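Local coordinates for protein iodotyrosine deiodinase (Thermotoga neapolitana DSM 4359, PDB 6PZ0) that catalyses the FMN-dependent reductive dehalogenation of halotyrosines such as 3-iodo-L-tyrosine and 3,5-diiodo-L-tyrosine, yielding tyrosine and free halide, at residues 9-14 with 135-140. Residues are numbered along the deposited sequence; the frame is centred on the assembly and turned at random. Where two conformers were deposited one is given.
With FMN (flavin mononucleotide), chain C; TYR (tyrosine), chain D.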
loop_
_atom_site.group_PDB
_atom_site.type_symbol
_atom_site.label_atom_id
_atom_site.label_comp_id
_atom_site.label_asym_id
_atom_site.label_seq_id
_atom_site.Cartn_x
_atom_site.Cartn_y
_atom_site.Cartn_z
ATOM N N LYS A 9 10.780 -6.157 9.708
ATOM C CA LYS A 9 11.607 -7.334 9.469
ATOM C C LYS A 9 10.983 -8.588 10.074
ATOM O O LYS A 9 10.962 -9.650 9.428
ATOM C CB LYS A 9 13.027 -7.126 10.040
ATOM C CG LYS A 9 13.863 -8.401 9.922
ATOM C CD LYS A 9 15.323 -8.109 9.684
ATOM C CE LYS A 9 16.124 -9.410 9.485
ATOM N NZ LYS A 9 15.927 -10.014 8.129
ATOM N N LYS A 10 10.471 -8.466 11.297
ATOM C CA LYS A 10 9.880 -9.591 12.030
ATOM C C LYS A 10 8.605 -10.071 11.378
ATOM O O LYS A 10 8.275 -11.248 11.390
ATOM C CB LYS A 10 9.550 -9.204 13.485
ATOM C CG LYS A 10 10.687 -9.401 14.458
ATOM C CD LYS A 10 10.292 -8.980 15.874
ATOM C CE LYS A 10 11.521 -8.822 16.785
ATOM N NZ LYS A 10 11.966 -7.397 16.967
ATOM N N ARG A 11 7.860 -9.141 10.821
ATOM C CA ARG A 11 6.548 -9.490 10.331
ATOM C C ARG A 11 6.645 -10.357 9.113
ATOM O O ARG A 11 7.394 -10.060 8.184
ATOM C CB ARG A 11 5.756 -8.236 10.019
ATOM C CG ARG A 11 4.319 -8.516 9.716
ATOM C CD ARG A 11 4.036 -8.527 8.269
ATOM N NE ARG A 11 2.738 -9.148 8.035
ATOM C CZ ARG A 11 2.454 -9.890 6.966
ATOM N NH1 ARG A 11 3.336 -10.044 5.989
ATOM N NH2 ARG A 11 1.272 -10.457 6.860
ATOM N N LYS A 12 5.870 -11.439 9.133
ATOM C CA LYS A 12 5.879 -12.430 8.086
ATOM C C LYS A 12 4.479 -12.953 7.908
ATOM O O LYS A 12 3.602 -12.686 8.725
ATOM C CB LYS A 12 6.819 -13.570 8.426
ATOM C CG LYS A 12 6.396 -14.428 9.622
ATOM C CD LYS A 12 7.452 -15.508 9.926
ATOM C CE LYS A 12 7.111 -16.348 11.148
ATOM N NZ LYS A 12 7.409 -15.680 12.445
ATOM N N THR A 13 4.275 -13.708 6.845
ATOM C CA THR A 13 2.974 -14.301 6.587
ATOM C C THR A 13 2.573 -15.218 7.703
ATOM O O THR A 13 3.390 -15.971 8.217
ATOM C CB THR A 13 2.971 -15.113 5.289
ATOM O OG1 THR A 13 3.689 -14.422 4.266
ATOM C CG2 THR A 13 1.561 -15.356 4.815
ATOM N N VAL A 14 1.291 -15.190 8.053
ATOM C CA VAL A 14 0.753 -16.186 8.956
ATOM C C VAL A 14 -0.430 -16.854 8.248
ATOM O O VAL A 14 -1.397 -16.202 7.894
ATOM C CB VAL A 14 0.339 -15.576 10.308
ATOM C CG1 VAL A 14 -0.312 -16.629 11.201
ATOM C CG2 VAL A 14 1.532 -14.974 11.020
ATOM N N SER A 135 -1.455 -12.345 9.836
ATOM C CA SER A 135 -2.360 -12.301 8.709
ATOM C C SER A 135 -1.654 -12.672 7.422
ATOM O O SER A 135 -0.465 -13.015 7.403
ATOM C CB SER A 135 -3.011 -10.922 8.555
ATOM O OG SER A 135 -4.106 -11.004 7.654
ATOM N N VAL A 136 -2.429 -12.699 6.359
ATOM C CA VAL A 136 -1.903 -12.955 5.022
ATOM C C VAL A 136 -2.814 -12.206 4.057
ATOM O O VAL A 136 -4.025 -12.271 4.190
ATOM C CB VAL A 136 -1.821 -14.472 4.647
ATOM C CG1 VAL A 136 -3.118 -15.186 4.901
ATOM C CG2 VAL A 136 -1.425 -14.618 3.195
ATOM N N PRO A 137 -2.235 -11.438 3.122
ATOM C CA PRO A 137 -3.084 -10.788 2.129
ATOM C C PRO A 137 -3.550 -11.822 1.149
ATOM O O PRO A 137 -2.811 -12.212 0.257
ATOM C CB PRO A 137 -2.164 -9.774 1.469
ATOM C CG PRO A 137 -1.004 -9.625 2.395
ATOM C CD PRO A 137 -0.854 -10.945 3.052
ATOM N N TYR A 138 -4.745 -12.326 1.366
ATOM C CA TYR A 138 -5.218 -13.418 0.543
ATOM C C TYR A 138 -6.021 -12.866 -0.622
ATOM O O TYR A 138 -6.986 -12.139 -0.437
ATOM C CB TYR A 138 -6.038 -14.413 1.360
ATOM C CG TYR A 138 -6.587 -15.442 0.434
ATOM C CD1 TYR A 138 -5.736 -16.277 -0.286
ATOM C CD2 TYR A 138 -7.944 -15.553 0.229
ATOM C CE1 TYR A 138 -6.248 -17.202 -1.175
ATOM C CE2 TYR A 138 -8.459 -16.457 -0.653
ATOM C CZ TYR A 138 -7.604 -17.288 -1.354
ATOM O OH TYR A 138 -8.106 -18.184 -2.252
ATOM N N THR A 139 -5.610 -13.246 -1.830
ATOM C CA THR A 139 -6.209 -12.736 -3.044
ATOM C C THR A 139 -6.579 -13.904 -3.947
ATOM O O THR A 139 -5.747 -14.375 -4.699
ATOM C CB THR A 139 -5.245 -11.789 -3.785
ATOM O OG1 THR A 139 -4.032 -12.482 -4.077
ATOM C CG2 THR A 139 -4.901 -10.573 -2.922
ATOM N N PRO A 140 -7.826 -14.384 -3.868
ATOM C CA PRO A 140 -8.251 -15.470 -4.765
ATOM C C PRO A 140 -8.349 -14.987 -6.205
ATOM O O PRO A 140 -8.387 -13.789 -6.438
ATOM C CB PRO A 140 -9.622 -15.851 -4.229
ATOM C CG PRO A 140 -10.135 -14.572 -3.619
ATOM C CD PRO A 140 -8.932 -13.872 -3.056
HETATM N N1 FMN C . -0.350 -15.507 0.101
HETATM C C2 FMN C . -1.145 -16.567 -0.156
HETATM O O2 FMN C . -0.973 -17.606 0.451
HETATM N N3 FMN C . -2.131 -16.458 -1.087
HETATM C C4 FMN C . -2.361 -15.297 -1.768
HETATM O O4 FMN C . -3.274 -15.254 -2.599
HETATM C C4A FMN C . -1.541 -14.200 -1.513
HETATM N N5 FMN C . -1.735 -13.012 -2.187
HETATM C C5A FMN C . -0.940 -11.923 -1.894
HETATM C C6 FMN C . -1.168 -10.734 -2.573
HETATM C C7 FMN C . -0.382 -9.618 -2.306
HETATM C C7M FMN C . -0.663 -8.342 -3.045
HETATM C C8 FMN C . 0.627 -9.724 -1.354
HETATM C C8M FMN C . 1.449 -8.504 -1.047
HETATM C C9 FMN C . 0.868 -10.913 -0.672
HETATM C C9A FMN C . 0.081 -12.036 -0.947
HETATM N N10 FMN C . 0.303 -13.261 -0.289
HETATM C C10 FMN C . -0.543 -14.321 -0.564
HETATM C "C1'" FMN C . 1.379 -13.412 0.736
HETATM C "C2'" FMN C . 2.755 -13.570 0.048
HETATM O "O2'" FMN C . 2.929 -14.888 -0.449
HETATM C "C3'" FMN C . 3.880 -13.204 1.014
HETATM O "O3'" FMN C . 3.760 -11.833 1.295
HETATM C "C4'" FMN C . 5.289 -13.492 0.462
HETATM O "O4'" FMN C . 5.431 -14.884 0.296
HETATM C "C5'" FMN C . 6.338 -13.019 1.435
HETATM O "O5'" FMN C . 6.093 -13.618 2.684
HETATM P P FMN C . 7.055 -13.318 3.897
HETATM O O1P FMN C . 6.621 -14.222 5.057
HETATM O O2P FMN C . 6.910 -11.875 4.308
HETATM O O3P FMN C . 8.495 -13.561 3.481
HETATM N N TYR D . -3.887 -17.130 -4.515
HETATM C CA TYR D . -3.186 -18.410 -4.686
HETATM C C TYR D . -3.012 -19.129 -3.356
HETATM O O TYR D . -2.527 -20.269 -3.314
HETATM C CB TYR D . -1.832 -18.190 -5.362
HETATM C CG TYR D . -0.878 -17.243 -4.669
HETATM C CD1 TYR D . -0.178 -17.627 -3.536
HETATM C CD2 TYR D . -0.644 -15.974 -5.181
HETATM C CE1 TYR D . 0.711 -16.760 -2.910
HETATM C CE2 TYR D . 0.265 -15.108 -4.569
HETATM C CZ TYR D . 0.917 -15.507 -3.437
HETATM O OH TYR D . 1.796 -14.639 -2.830
HETATM O OXT TYR D . -3.352 -18.565 -2.302
HETATM O O HOH W 1 1.309 -11.725 9.707
#
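T13 and V136 meet through their methyl branches, while the backbones of V14 and S135 are pinned together beside them. T13 CG2 lies 3.5 Å from V136 CG2, tighter than a usual methyl contact, with the two side chains slanting across each other. OG1 of T13 sits beside the backbone N (chi1 -42°), which leaves CG2 anti to that N and directed at V136, and OG1 is left for the cofactor, 3.0 Å from FMN O5' and equally near O1P. The backbone N of T13 also donates to O1P, 3.0 Å away and almost straight, so one phosphate oxygen is approached by both the amide and the hydroxyl.

The direct bond between the segments runs from V14 N to S135 O (2.9 Å), its donor lifted above the carbonyl plane. Water 1 makes a second link, accepting from S135 N at 2.8 Å and probably donating to K12 O. R11, bent at chi2, brings NH2 within 3.1 Å of S135 O, but at a poor angle for a hydrogen bond. In the conformer described, the S135 hydroxyl hydrogen-bonds to P163 O on strand 156-165.

Further along, V136 and P137 cover one face of the flavin, and T139 meets its N5/O4 edge. V136 CG2 approaches FMN N1 at 3.4 Å, and the P137 ring rests over the dimethylbenzene end, its CG 3.8 Å from FMN C9. At the N5/O4 edge T139 N donates to FMN O4, and its OG1 is within hydrogen-bonding range of both O4 and N5; the bound tyrosine lies across the isoalloxazine from V136. The loop that follows helix 4-10 thus holds the phosphate, and the loop after strand 134-135 holds the ring system, forming the FMN site of the nitroreductase fold.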